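Local coordinates for TcpB (Brucella melitensis, PDB 4LQC), which belongs to the bacterial TIR-domain proteins and is represented here by that domain, an alpha/beta fold built around a parallel sheet, at residues 13-18 against 72-77; 20-25 against 64-69; 41-46 against 50-55; 96-101 against 132-137. The protein carries 2 engineered substitutions. All blocks are in the same frame, centred on the assembly; numbering follows the deposited sequence.

Contact 1. Residues 13-18 against 72-77. Engineered in segment 13-18: Ile15 (natural residue Ser).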
loop_
_atom_site.group_PDB
_atom_site.type_symbol
_atom_site.label_atom_id
_atom_site.label_comp_id
_atom_site.label_asym_id
_atom_site.label_seq_id
_atom_site.Cartn_x
_atom_site.Cartn_y
_atom_site.Cartn_z
ATOM N N HIS B 13 -10.398 12.463 4.150
ATOM C CA HIS B 13 -9.002 12.071 4.247
ATOM C C HIS B 13 -8.433 12.560 5.563
ATOM O O HIS B 13 -8.948 13.513 6.158
ATOM C CB HIS B 13 -8.242 12.753 3.125
ATOM C CG HIS B 13 -8.387 14.241 3.133
ATOM N ND1 HIS B 13 -9.524 14.880 2.686
ATOM C CD2 HIS B 13 -7.544 15.218 3.544
ATOM C CE1 HIS B 13 -9.372 16.188 2.814
ATOM N NE2 HIS B 13 -8.180 16.420 3.333
ATOM N N ALA B 14 -7.376 11.906 6.023
ATOM C CA ALA B 14 -6.627 12.401 7.163
ATOM C C ALA B 14 -5.840 13.632 6.719
ATOM O O ALA B 14 -5.456 13.746 5.556
ATOM C CB ALA B 14 -5.691 11.321 7.679
ATOM N N ILE B 15 -5.604 14.566 7.627
ATOM C CA ILE B 15 -4.873 15.766 7.244
ATOM C C ILE B 15 -3.481 15.444 6.713
ATOM O O ILE B 15 -2.998 16.100 5.795
ATOM C CB ILE B 15 -4.757 16.776 8.400
ATOM C CG1 ILE B 15 -3.924 17.987 7.948
ATOM C CG2 ILE B 15 -4.162 16.113 9.639
ATOM C CD1 ILE B 15 -3.845 19.103 8.964
ATOM N N GLU B 16 -2.854 14.411 7.266
ATOM C CA GLU B 16 -1.487 14.059 6.904
ATOM C C GLU B 16 -1.377 13.724 5.428
ATOM O O GLU B 16 -0.300 13.830 4.842
ATOM C CB GLU B 16 -0.989 12.882 7.745
ATOM C CG GLU B 16 -0.705 13.223 9.203
ATOM C CD GLU B 16 -1.915 13.035 10.099
ATOM O OE1 GLU B 16 -2.998 12.652 9.589
ATOM O OE2 GLU B 16 -1.795 13.263 11.327
ATOM N N ASP B 17 -2.500 13.316 4.837
ATOM C CA ASP B 17 -2.566 12.956 3.422
ATOM C C ASP B 17 -2.964 14.143 2.547
ATOM O O ASP B 17 -2.911 14.055 1.319
ATOM C CB ASP B 17 -3.614 11.861 3.211
ATOM C CG ASP B 17 -3.198 10.529 3.783
ATOM O OD1 ASP B 17 -2.074 10.061 3.475
ATOM O OD2 ASP B 17 -4.007 9.941 4.538
ATOM N N LYS B 18 -3.373 15.239 3.183
ATOM C CA LYS B 18 -4.068 16.329 2.495
ATOM C C LYS B 18 -3.273 16.973 1.384
ATOM O O LYS B 18 -3.817 17.268 0.312
ATOM C CB LYS B 18 -4.501 17.407 3.483
ATOM C CG LYS B 18 -5.351 18.505 2.871
ATOM C CD LYS B 18 -5.886 19.422 3.941
ATOM C CE LYS B 18 -6.847 20.437 3.339
ATOM N NZ LYS B 18 -8.179 20.459 4.025
ATOM N N PHE B 72 -6.545 5.455 9.591
ATOM C CA PHE B 72 -6.879 4.529 10.673
ATOM C C PHE B 72 -6.296 4.968 12.015
ATOM O O PHE B 72 -6.865 4.662 13.061
ATOM C CB PHE B 72 -6.409 3.120 10.354
ATOM C CG PHE B 72 -7.119 2.490 9.195
ATOM C CD1 PHE B 72 -8.472 2.222 9.257
ATOM C CD2 PHE B 72 -6.418 2.125 8.053
ATOM C CE1 PHE B 72 -9.127 1.626 8.190
ATOM C CE2 PHE B 72 -7.061 1.523 6.986
ATOM C CZ PHE B 72 -8.420 1.280 7.052
ATOM N N SER B 73 -5.182 5.702 11.988
ATOM C CA SER B 73 -4.534 6.142 13.228
ATOM C C SER B 73 -5.436 7.057 14.052
ATOM O O SER B 73 -5.219 7.219 15.251
ATOM C CB SER B 73 -3.213 6.849 12.948
ATOM O OG SER B 73 -3.441 8.173 12.502
ATOM N N LYS B 74 -6.449 7.644 13.416
ATOM C CA LYS B 74 -7.384 8.517 14.115
ATOM C C LYS B 74 -8.251 7.705 15.077
ATOM O O LYS B 74 -8.995 8.272 15.857
ATOM C CB LYS B 74 -8.289 9.277 13.136
ATOM C CG LYS B 74 -7.574 10.045 12.038
ATOM C CD LYS B 74 -6.695 11.168 12.590
ATOM C CE LYS B 74 -5.608 11.558 11.587
ATOM N NZ LYS B 74 -4.720 12.633 12.107
ATOM N N GLN B 75 -8.148 6.381 15.005
ATOM C CA GLN B 75 -8.885 5.494 15.896
ATOM C C GLN B 75 -10.397 5.719 15.816
ATOM O O GLN B 75 -11.026 6.087 16.810
ATOM C CB GLN B 75 -8.398 5.652 17.344
ATOM C CG GLN B 75 -6.981 5.115 17.606
ATOM C CD GLN B 75 -6.589 5.183 19.086
ATOM O OE1 GLN B 75 -7.011 6.089 19.817
ATOM N NE2 GLN B 75 -5.790 4.216 19.534
ATOM N N TRP B 76 -10.972 5.479 14.639
ATOM C CA TRP B 76 -12.410 5.654 14.424
ATOM C C TRP B 76 -13.174 4.522 15.093
ATOM O O TRP B 76 -12.616 3.462 15.321
ATOM C CB TRP B 76 -12.723 5.673 12.925
ATOM C CG TRP B 76 -11.983 6.756 12.194
ATOM C CD1 TRP B 76 -10.909 6.600 11.352
ATOM C CD2 TRP B 76 -12.248 8.159 12.257
ATOM N NE1 TRP B 76 -10.496 7.827 10.886
ATOM C CE2 TRP B 76 -11.300 8.801 11.426
ATOM C CE3 TRP B 76 -13.192 8.944 12.942
ATOM C CZ2 TRP B 76 -11.271 10.191 11.261
ATOM C CZ3 TRP B 76 -13.162 10.315 12.775
ATOM C CH2 TRP B 76 -12.209 10.927 11.936
ATOM N N PRO B 77 -14.458 4.745 15.416
ATOM C CA PRO B 77 -15.205 3.633 16.011
ATOM C C PRO B 77 -15.305 2.491 15.007
ATOM O O PRO B 77 -15.308 2.757 13.809
ATOM C CB PRO B 77 -16.593 4.249 16.307
ATOM C CG PRO B 77 -16.336 5.724 16.411
ATOM C CD PRO B 77 -15.246 5.991 15.381
#

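Contact 2. Residues 20-25 against 64-69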
loop_
_atom_site.group_PDB
_atom_site.type_symbol
_atom_site.label_atom_id
_atom_site.label_comp_id
_atom_site.label_asym_id
_atom_site.label_seq_id
_atom_site.Cartn_x
_atom_site.Cartn_y
_atom_site.Cartn_z
ATOM N N ALA B 20 -0.524 15.707 -0.031
ATOM C CA ALA B 20 0.160 14.724 -0.865
ATOM C C ALA B 20 -0.820 14.081 -1.851
ATOM O O ALA B 20 -1.300 14.748 -2.770
ATOM C CB ALA B 20 0.850 13.679 -0.013
ATOM N N PHE B 21 -1.125 12.797 -1.655
ATOM C CA PHE B 21 -2.014 12.070 -2.568
ATOM C C PHE B 21 -3.370 12.739 -2.793
ATOM O O PHE B 21 -3.849 12.778 -3.928
ATOM C CB PHE B 21 -2.227 10.604 -2.136
ATOM C CG PHE B 21 -3.265 9.873 -2.969
ATOM C CD1 PHE B 21 -2.999 9.541 -4.291
ATOM C CD2 PHE B 21 -4.511 9.553 -2.440
ATOM C CE1 PHE B 21 -3.952 8.885 -5.070
ATOM C CE2 PHE B 21 -5.467 8.898 -3.216
ATOM C CZ PHE B 21 -5.181 8.568 -4.536
ATOM N N VAL B 22 -3.997 13.251 -1.734
ATOM C CA VAL B 22 -5.315 13.868 -1.895
ATOM C C VAL B 22 -5.270 15.058 -2.872
ATOM O O VAL B 22 -6.111 15.169 -3.762
ATOM C CB VAL B 22 -5.945 14.280 -0.537
ATOM C CG1 VAL B 22 -7.336 14.881 -0.743
ATOM C CG2 VAL B 22 -6.004 13.088 0.406
ATOM N N GLN B 23 -4.286 15.936 -2.739
ATOM C CA GLN B 23 -4.230 17.078 -3.655
ATOM C C GLN B 23 -3.975 16.628 -5.093
ATOM O O GLN B 23 -4.603 17.139 -6.029
ATOM C CB GLN B 23 -3.191 18.112 -3.220
ATOM C CG GLN B 23 -3.478 19.517 -3.754
ATOM C CD GLN B 23 -2.343 20.489 -3.500
ATOM O OE1 GLN B 23 -1.215 20.082 -3.213
ATOM N NE2 GLN B 23 -2.631 21.785 -3.619
ATOM N N ASP B 24 -3.053 15.687 -5.266
ATOM C CA ASP B 24 -2.862 15.015 -6.547
ATOM C C ASP B 24 -4.186 14.559 -7.166
ATOM O O ASP B 24 -4.482 14.881 -8.312
ATOM C CB ASP B 24 -2.003 13.761 -6.364
ATOM C CG ASP B 24 -0.573 14.064 -5.951
ATOM O OD1 ASP B 24 0.230 13.098 -5.915
ATOM O OD2 ASP B 24 -0.262 15.239 -5.655
ATOM N N LEU B 25 -4.970 13.793 -6.404
ATOM C CA LEU B 25 -6.231 13.227 -6.893
ATOM C C LEU B 25 -7.322 14.283 -7.102
ATOM O O LEU B 25 -8.160 14.148 -7.995
ATOM C CB LEU B 25 -6.734 12.141 -5.945
ATOM C CG LEU B 25 -8.053 11.476 -6.333
ATOM C CD1 LEU B 25 -8.027 10.923 -7.755
ATOM C CD2 LEU B 25 -8.386 10.377 -5.337
ATOM N N ILE B 64 -15.481 9.554 -1.563
ATOM C CA ILE B 64 -14.173 8.929 -1.594
ATOM C C ILE B 64 -13.599 9.006 -0.190
ATOM O O ILE B 64 -13.612 10.059 0.446
ATOM C CB ILE B 64 -13.217 9.655 -2.563
ATOM C CG1 ILE B 64 -13.794 9.677 -3.985
ATOM C CG2 ILE B 64 -11.862 8.975 -2.583
ATOM C CD1 ILE B 64 -12.965 10.496 -4.962
ATOM N N VAL B 65 -13.115 7.883 0.305
ATOM C CA VAL B 65 -12.431 7.860 1.585
ATOM C C VAL B 65 -11.028 7.316 1.344
ATOM O O VAL B 65 -10.854 6.179 0.895
ATOM C CB VAL B 65 -13.136 6.944 2.572
ATOM C CG1 VAL B 65 -12.551 7.130 3.953
ATOM C CG2 VAL B 65 -14.627 7.226 2.586
ATOM N N VAL B 66 -10.031 8.141 1.622
ATOM C CA VAL B 66 -8.650 7.737 1.467
ATOM C C VAL B 66 -8.209 6.902 2.668
ATOM O O VAL B 66 -7.888 7.447 3.728
ATOM C CB VAL B 66 -7.767 8.974 1.324
ATOM C CG1 VAL B 66 -6.325 8.578 0.997
ATOM C CG2 VAL B 66 -8.335 9.855 0.245
ATOM N N LEU B 67 -8.203 5.582 2.490
ATOM C CA LEU B 67 -7.822 4.635 3.530
ATOM C C LEU B 67 -6.316 4.475 3.678
ATOM O O LEU B 67 -5.707 3.671 2.990
ATOM C CB LEU B 67 -8.408 3.271 3.207
ATOM C CG LEU B 67 -9.931 3.164 3.259
ATOM C CD1 LEU B 67 -10.306 1.677 3.172
ATOM C CD2 LEU B 67 -10.446 3.782 4.544
ATOM N N SER B 68 -5.719 5.233 4.590
ATOM C CA SER B 68 -4.284 5.199 4.774
ATOM C C SER B 68 -3.974 4.991 6.229
ATOM O O SER B 68 -4.867 4.993 7.063
ATOM C CB SER B 68 -3.651 6.515 4.335
ATOM O OG SER B 68 -3.940 7.552 5.263
ATOM N N GLU B 69 -2.692 4.828 6.530
ATOM C CA GLU B 69 -2.230 4.686 7.902
ATOM C C GLU B 69 -2.712 5.863 8.764
ATOM O O GLU B 69 -3.196 5.677 9.881
ATOM C CB GLU B 69 -0.703 4.588 7.911
ATOM C CG GLU B 69 -0.124 4.027 9.189
ATOM C CD GLU B 69 1.380 4.193 9.262
ATOM O OE1 GLU B 69 1.971 4.713 8.291
ATOM O OE2 GLU B 69 1.976 3.803 10.294
#

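Contact 3. Residues 41-46 against 50-55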
loop_
_atom_site.group_PDB
_atom_site.type_symbol
_atom_site.label_atom_id
_atom_site.label_comp_id
_atom_site.label_asym_id
_atom_site.label_seq_id
_atom_site.Cartn_x
_atom_site.Cartn_y
_atom_site.Cartn_z
ATOM N N TYR B 41 -13.484 18.414 4.222
ATOM C CA TYR B 41 -13.573 16.999 4.526
ATOM C C TYR B 41 -12.272 16.433 5.052
ATOM O O TYR B 41 -12.019 15.240 4.948
ATOM C CB TYR B 41 -14.105 16.233 3.312
ATOM C CG TYR B 41 -15.542 16.618 3.066
ATOM C CD1 TYR B 41 -16.563 16.043 3.813
ATOM C CD2 TYR B 41 -15.876 17.603 2.149
ATOM C CE1 TYR B 41 -17.872 16.413 3.630
ATOM C CE2 TYR B 41 -17.198 17.976 1.953
ATOM C CZ TYR B 41 -18.184 17.379 2.701
ATOM O OH TYR B 41 -19.497 17.742 2.534
ATOM N N THR B 42 -11.457 17.294 5.641
ATOM C CA THR B 42 -10.297 16.820 6.371
ATOM C C THR B 42 -10.763 16.245 7.697
ATOM O O THR B 42 -11.535 16.869 8.430
ATOM C CB THR B 42 -9.289 17.943 6.638
ATOM O OG1 THR B 42 -8.822 18.471 5.394
ATOM C CG2 THR B 42 -8.116 17.408 7.415
ATOM N N LEU B 43 -10.304 15.041 8.003
ATOM C CA LEU B 43 -10.723 14.378 9.228
ATOM C C LEU B 43 -9.636 14.537 10.269
ATOM O O LEU B 43 -8.455 14.283 9.996
ATOM C CB LEU B 43 -10.978 12.898 8.953
ATOM C CG LEU B 43 -12.115 12.702 7.951
ATOM C CD1 LEU B 43 -11.965 11.372 7.223
ATOM C CD2 LEU B 43 -13.455 12.804 8.661
ATOM N N LYS B 44 -10.037 14.976 11.456
ATOM C CA LYS B 44 -9.102 15.180 12.547
ATOM C C LYS B 44 -9.552 14.334 13.714
ATOM O O LYS B 44 -10.718 13.940 13.776
ATOM C CB LYS B 44 -9.083 16.653 12.959
ATOM C CG LYS B 44 -8.592 17.596 11.874
ATOM C CD LYS B 44 -8.790 19.035 12.291
ATOM C CE LYS B 44 -7.986 19.984 11.410
ATOM N NZ LYS B 44 -8.509 20.042 10.016
ATOM N N VAL B 45 -8.633 14.045 14.631
ATOM C CA VAL B 45 -8.998 13.393 15.884
ATOM C C VAL B 45 -10.143 14.149 16.560
ATOM O O VAL B 45 -10.067 15.369 16.726
ATOM C CB VAL B 45 -7.801 13.328 16.844
ATOM C CG1 VAL B 45 -8.266 12.988 18.247
ATOM C CG2 VAL B 45 -6.785 12.308 16.347
ATOM N N GLY B 46 -11.208 13.433 16.915
ATOM C CA GLY B 46 -12.355 14.053 17.542
ATOM C C GLY B 46 -13.578 14.194 16.649
ATOM O O GLY B 46 -14.704 14.274 17.152
ATOM N N ARG B 50 -19.045 9.271 10.670
ATOM C CA ARG B 50 -20.390 8.987 10.183
ATOM C C ARG B 50 -21.068 10.265 9.753
ATOM O O ARG B 50 -21.680 10.325 8.680
ATOM C CB ARG B 50 -21.210 8.321 11.295
ATOM C CG ARG B 50 -22.664 8.015 10.955
ATOM C CD ARG B 50 -23.360 7.325 12.142
ATOM N NE ARG B 50 -23.126 8.056 13.388
ATOM C CZ ARG B 50 -23.859 9.092 13.810
ATOM N NH1 ARG B 50 -24.886 9.530 13.086
ATOM N NH2 ARG B 50 -23.560 9.702 14.959
ATOM N N ARG B 51 -20.950 11.291 10.594
ATOM C CA ARG B 51 -21.574 12.579 10.328
ATOM C C ARG B 51 -20.891 13.294 9.178
ATOM O O ARG B 51 -21.548 13.934 8.355
ATOM C CB ARG B 51 -21.567 13.446 11.590
ATOM C CG ARG B 51 -22.586 12.991 12.614
ATOM C CD ARG B 51 -22.632 13.913 13.820
ATOM N NE ARG B 51 -22.947 15.283 13.432
ATOM C CZ ARG B 51 -24.181 15.744 13.246
ATOM N NH1 ARG B 51 -25.228 14.942 13.413
ATOM N NH2 ARG B 51 -24.366 17.010 12.889
ATOM N N LYS B 52 -19.568 13.185 9.114
ATOM C CA LYS B 52 -18.824 13.773 8.006
ATOM C C LYS B 52 -19.191 13.105 6.675
ATOM O O LYS B 52 -19.351 13.780 5.657
ATOM C CB LYS B 52 -17.321 13.665 8.266
ATOM C CG LYS B 52 -16.753 14.773 9.137
ATOM C CD LYS B 52 -16.320 15.975 8.278
ATOM C CE LYS B 52 -15.519 16.974 9.096
ATOM N NZ LYS B 52 -14.549 17.740 8.242
ATOM N N ILE B 53 -19.307 11.777 6.687
ATOM C CA ILE B 53 -19.772 11.037 5.517
ATOM C C ILE B 53 -21.205 11.442 5.118
ATOM O O ILE B 53 -21.484 11.708 3.940
ATOM C CB ILE B 53 -19.728 9.532 5.771
ATOM C CG1 ILE B 53 -18.278 9.040 5.822
ATOM C CG2 ILE B 53 -20.501 8.786 4.692
ATOM C CD1 ILE B 53 -17.484 9.339 4.581
ATOM N N ASP B 54 -22.111 11.466 6.094
ATOM C CA ASP B 54 -23.483 11.924 5.866
ATOM C C ASP B 54 -23.509 13.290 5.200
ATOM O O ASP B 54 -24.181 13.485 4.177
ATOM C CB ASP B 54 -24.234 12.039 7.191
ATOM C CG ASP B 54 -24.743 10.706 7.692
ATOM O OD1 ASP B 54 -24.800 9.754 6.878
ATOM O OD2 ASP B 54 -25.092 10.625 8.898
ATOM N N GLN B 55 -22.781 14.234 5.797
ATOM C CA GLN B 55 -22.717 15.587 5.280
ATOM C C GLN B 55 -22.275 15.619 3.815
ATOM O O GLN B 55 -22.904 16.283 2.981
ATOM C CB GLN B 55 -21.790 16.450 6.138
ATOM C CG GLN B 55 -21.427 17.787 5.498
ATOM C CD GLN B 55 -20.440 18.572 6.334
ATOM O OE1 GLN B 55 -20.538 18.593 7.562
ATOM N NE2 GLN B 55 -19.470 19.205 5.679
#

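Contact 4. Residues 96-101 against 132-137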
loop_
_atom_site.group_PDB
_atom_site.type_symbol
_atom_site.label_atom_id
_atom_site.label_comp_id
_atom_site.label_asym_id
_atom_site.label_seq_id
_atom_site.Cartn_x
_atom_site.Cartn_y
_atom_site.Cartn_z
ATOM N N LEU B 96 -16.664 5.081 -1.918
ATOM C CA LEU B 96 -15.586 4.437 -2.671
ATOM C C LEU B 96 -14.286 4.629 -1.924
ATOM O O LEU B 96 -13.659 5.680 -2.024
ATOM C CB LEU B 96 -15.435 5.081 -4.052
ATOM C CG LEU B 96 -16.753 5.391 -4.752
ATOM C CD1 LEU B 96 -16.523 6.283 -5.959
ATOM C CD2 LEU B 96 -17.427 4.093 -5.153
ATOM N N PRO B 97 -13.875 3.612 -1.166
ATOM C CA PRO B 97 -12.588 3.629 -0.471
ATOM C C PRO B 97 -11.458 3.603 -1.471
ATOM O O PRO B 97 -11.584 2.980 -2.531
ATOM C CB PRO B 97 -12.583 2.289 0.273
ATOM C CG PRO B 97 -14.027 1.898 0.371
ATOM C CD PRO B 97 -14.622 2.372 -0.907
ATOM N N ILE B 98 -10.358 4.263 -1.134
ATOM C CA ILE B 98 -9.116 4.062 -1.866
ATOM C C ILE B 98 -8.042 3.691 -0.872
ATOM O O ILE B 98 -7.792 4.444 0.086
ATOM C CB ILE B 98 -8.674 5.323 -2.597
ATOM C CG1 ILE B 98 -9.700 5.685 -3.666
ATOM C CG2 ILE B 98 -7.319 5.088 -3.259
ATOM C CD1 ILE B 98 -9.469 7.057 -4.255
ATOM N N TRP B 99 -7.422 2.531 -1.088
ATOM C CA TRP B 99 -6.352 2.055 -0.217
ATOM C C TRP B 99 -5.089 2.796 -0.594
ATOM O O TRP B 99 -4.701 2.810 -1.766
ATOM C CB TRP B 99 -6.125 0.559 -0.409
ATOM C CG TRP B 99 -7.229 -0.336 0.101
ATOM C CD1 TRP B 99 -8.579 -0.083 0.096
ATOM C CD2 TRP B 99 -7.065 -1.622 0.718
ATOM N NE1 TRP B 99 -9.257 -1.142 0.663
ATOM C CE2 TRP B 99 -8.351 -2.094 1.053
ATOM C CE3 TRP B 99 -5.955 -2.418 1.013
ATOM C CZ2 TRP B 99 -8.556 -3.340 1.662
ATOM C CZ3 TRP B 99 -6.160 -3.651 1.625
ATOM C CH2 TRP B 99 -7.447 -4.099 1.944
ATOM N N HIS B 100 -4.436 3.420 0.379
ATOM C CA HIS B 100 -3.203 4.162 0.084
ATOM C C HIS B 100 -2.091 3.879 1.099
ATOM O O HIS B 100 -2.168 4.272 2.262
ATOM C CB HIS B 100 -3.504 5.664 -0.021
ATOM C CG HIS B 100 -2.349 6.496 -0.480
ATOM N ND1 HIS B 100 -1.675 6.258 -1.661
ATOM C CD2 HIS B 100 -1.757 7.579 0.080
ATOM C CE1 HIS B 100 -0.708 7.149 -1.801
ATOM N NE2 HIS B 100 -0.740 7.966 -0.760
ATOM N N LYS B 101 -1.063 3.178 0.646
ATOM C CA LYS B 101 0.086 2.852 1.486
ATOM C C LYS B 101 -0.301 2.098 2.764
ATOM O O LYS B 101 0.293 2.302 3.828
ATOM C CB LYS B 101 0.925 4.115 1.766
ATOM C CG LYS B 101 1.536 4.708 0.473
ATOM C CD LYS B 101 2.040 6.158 0.600
ATOM C CE LYS B 101 3.291 6.275 1.478
ATOM N NZ LYS B 101 4.389 5.347 1.070
ATOM N N LYS B 132 -9.426 8.741 -13.857
ATOM C CA LYS B 132 -10.229 8.309 -15.003
ATOM C C LYS B 132 -11.357 7.375 -14.577
ATOM O O LYS B 132 -12.514 7.549 -14.973
ATOM C CB LYS B 132 -9.348 7.608 -16.048
ATOM C CG LYS B 132 -8.290 8.502 -16.634
ATOM C CD LYS B 132 -7.568 7.863 -17.838
ATOM C CE LYS B 132 -6.590 8.865 -18.493
ATOM N NZ LYS B 132 -5.463 8.216 -19.256
ATOM N N GLU B 133 -11.012 6.387 -13.760
ATOM C CA GLU B 133 -11.968 5.398 -13.296
ATOM C C GLU B 133 -13.072 6.014 -12.459
ATOM O O GLU B 133 -14.251 5.682 -12.625
ATOM C CB GLU B 133 -11.249 4.339 -12.480
ATOM C CG GLU B 133 -12.122 3.180 -12.085
ATOM C CD GLU B 133 -11.370 1.883 -12.159
ATOM O OE1 GLU B 133 -10.361 1.842 -12.892
ATOM O OE2 GLU B 133 -11.775 0.908 -11.495
ATOM N N LEU B 134 -12.694 6.897 -11.542
ATOM C CA LEU B 134 -13.679 7.585 -10.721
ATOM C C LEU B 134 -14.545 8.453 -11.613
ATOM O O LEU B 134 -15.765 8.493 -11.445
ATOM C CB LEU B 134 -12.983 8.441 -9.663
ATOM C CG LEU B 134 -12.299 7.666 -8.542
ATOM C CD1 LEU B 134 -11.363 8.570 -7.754
ATOM C CD2 LEU B 134 -13.368 7.088 -7.629
ATOM N N HIS B 135 -13.907 9.139 -12.567
ATOM C CA HIS B 135 -14.612 10.021 -13.493
ATOM C C HIS B 135 -15.689 9.281 -14.287
ATOM O O HIS B 135 -16.756 9.836 -14.560
ATOM C CB HIS B 135 -13.629 10.711 -14.442
ATOM C CG HIS B 135 -14.289 11.568 -15.478
ATOM N ND1 HIS B 135 -14.682 12.868 -15.233
ATOM C CD2 HIS B 135 -14.614 11.318 -16.770
ATOM C CE1 HIS B 135 -15.224 13.379 -16.324
ATOM N NE2 HIS B 135 -15.201 12.456 -17.270
ATOM N N SER B 136 -15.413 8.030 -14.640
ATOM C CA SER B 136 -16.393 7.204 -15.338
ATOM C C SER B 136 -17.723 7.047 -14.606
ATOM O O SER B 136 -18.760 6.894 -15.250
ATOM C CB SER B 136 -15.825 5.824 -15.627
ATOM O OG SER B 136 -15.118 5.849 -16.850
ATOM N N LEU B 137 -17.697 7.080 -13.274
ATOM C CA LEU B 137 -18.921 6.941 -12.480
ATOM C C LEU B 137 -19.859 8.140 -12.596
ATOM O O LEU B 137 -21.055 8.028 -12.324
ATOM C CB LEU B 137 -18.596 6.727 -11.003
ATOM C CG LEU B 137 -17.838 5.468 -10.599
ATOM C CD1 LEU B 137 -17.920 5.313 -9.094
ATOM C CD2 LEU B 137 -18.404 4.251 -11.305
#

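Contact 1. Residues 13-18 against 72-77
Lys74 NZ is gripped by both carboxylate oxygens of Glu16, at 3.1 Å from OE1 and 3.1 Å from OE2. The ammonium sits between the two syn lone pairs, a symmetric two-pronged salt bridge. Glu16 and Lys74 approach each other from opposite directions, and Glu16 bends back at its second torsion (chi2 90°) to face the lysine. The stem of Lys74 is used as well: its CE rests on the methyl of Ala14, with 3.9 Å between Lys74 CE and Ala14 CB. Ile15, an engineered residue, comes only to the margin with its CG2 branch, while the rest of its side chain leads off. Lys74 projects from a type I turn spanning Phe72 to Gln75, closed by a bond of 2.9 Å from Gln75 N to Phe72 O, and its CB lies over one face of the Trp76 ring. His70 of helix 69-72 also packs on Ala14 and Glu16. The contact joins the turn at the end of that helix to the chain leaving strand 7-14. Because Glu16 is exposed and Lys74 partly so, water probably screens the attraction, so the pair is likely a modest surface link rather than a buried ion pair.

Contact 2. Residues 20-25 against 64-69
The Phe21 ring presents its edge to Val66, with CD2 at 4.0 Å from Val66 CG1 and the methyl close to the ring plane. One face of the ring carries Leu25 CB, from the next turn of the same helix, while the opposite face stacks on the ring of His100, so that the phenyl group is enclosed from three directions. Phe21 has CG anti to its own backbone N (chi1 173°), which carries the ring down toward the strand. Val66 divides its two branches between neighbouring helix residues: CG1 goes to the ring, and CG2 meets Val22 CG2 at 4.0 Å. The two valines cross obliquely, methyl against methyl. Further along, Ile64 and Leu25 approach more loosely, with Ile64 CD1 4.6 Å from Leu25 CD2. Ile64 and Val66 thus face helix 18-31, whereas Val65 between them turns to the other side of the sheet and packs on Ile53. Ile11 of strand 7-14 extends the same apolar layer beneath Leu25, Ile64 and Val66. At the strand's end Ser68 is the N-cap of the following helix, its OG taking a bond from Phe71 N. A helix laid over the central strands of a parallel sheet with strand order 2-1-3-4-5, with helix 49-57 on the other face of the sheet, is the flavodoxin-like arrangement of TIR domains.

Contact 3. Residues 41-46 against 50-55
Lys52 sets CG anti to its carbonyl carbon (chi1 -84°) and bends once, at chi2 (-89°), which brings NZ to Thr42 O at 3.1 Å. The donor stands above the carbonyl plane rather than on a lone pair, with a C=O...N angle of 135°. The same ammonium also bonds to Ala40 O. On the way its stem slides past Leu43 in the opposite direction, Lys52 CG lying 3.9 Å from Leu43 CD2. Tyr41 meets the helix backbone with its ring edge: CE1 is 3.6 Å from Lys52 O, in the plane of the ring. Gln55 NE2 gives a weak hydrogen bond of 3.5 Å to Tyr41 OH. The first segment runs from the end of strand 36-43 into the connection to helix 49-57, which corresponds to the BB loop of TIR domains. Both carbonyls that hold Lys52 are neutral, so the lysine acts here as a hydrogen-bonding bridge from the helix to the strand end, and its charge would probably polarise those peptide groups.

Contact 4. Residues 96-101 against 132-137
Leu96 and Leu137 meet tip to tip, with 3.6 Å between Leu96 CD1 and Leu137 CD1. The same methyl of Leu96 also touches Leu134 CD2, at 3.7 Å, but there the two side chains slide past each other in opposite directions. Leu96 CD1 is thus shared by two leucines of the helix segment, three positions apart. Leu134 divides its branches: CD2 serves Leu96, while CD1 lies 4.3 Å from Ile98 CD1, a looser approach. Each of the three leucines has CG anti to its carbonyl carbon. In Leu134 this setting (chi1 -71°), with an extended second torsion, stretches the isobutyl group toward the sheet. No hydrogen bond or ion pair joins the segments, and the contact is wholly apolar. Within the second segment, Leu137 N is bonded to Leu134 O at 3.0 Å. Leu137 itself is exposed, so the packing runs from the buried Ile98 out to the surface. Polar partners lie elsewhere: Glu133 pairs with Lys125, and Lys101 forms salt bridges with Glu69 and Glu106 of the second subunit. Within the chain, Leu134 also packs on Leu25 and Leu29 of helix 18-31, on Ile64 of strand 60-68 and on Leu120 of strand 120-121, so it sits in the junction where helices 18-31 and 127-136, side by side on one face of the sheet, meet the strands.

In the fold
From the N terminus, strand 7-14 leads into contact 1, whose loop closes 54 residues later at the turn after helix 69-72. Contact 2, from helix 18-31 to strand 60-68, is nested within that loop, and contact 3 is nested in turn within contact 2, as the short closure between strand 36-43 and helix 49-57. Contact 4 follows in series, joining strand 95-100 to helix 127-136 near the C terminus. All four reach the one parallel sheet. Backbone hydrogen bonds between neighbouring strands connect contact 1 to contact 3 and contact 2 to contact 4, whereas contacts 3 and 4 lie on opposite sides of the chain's centre and do not touch.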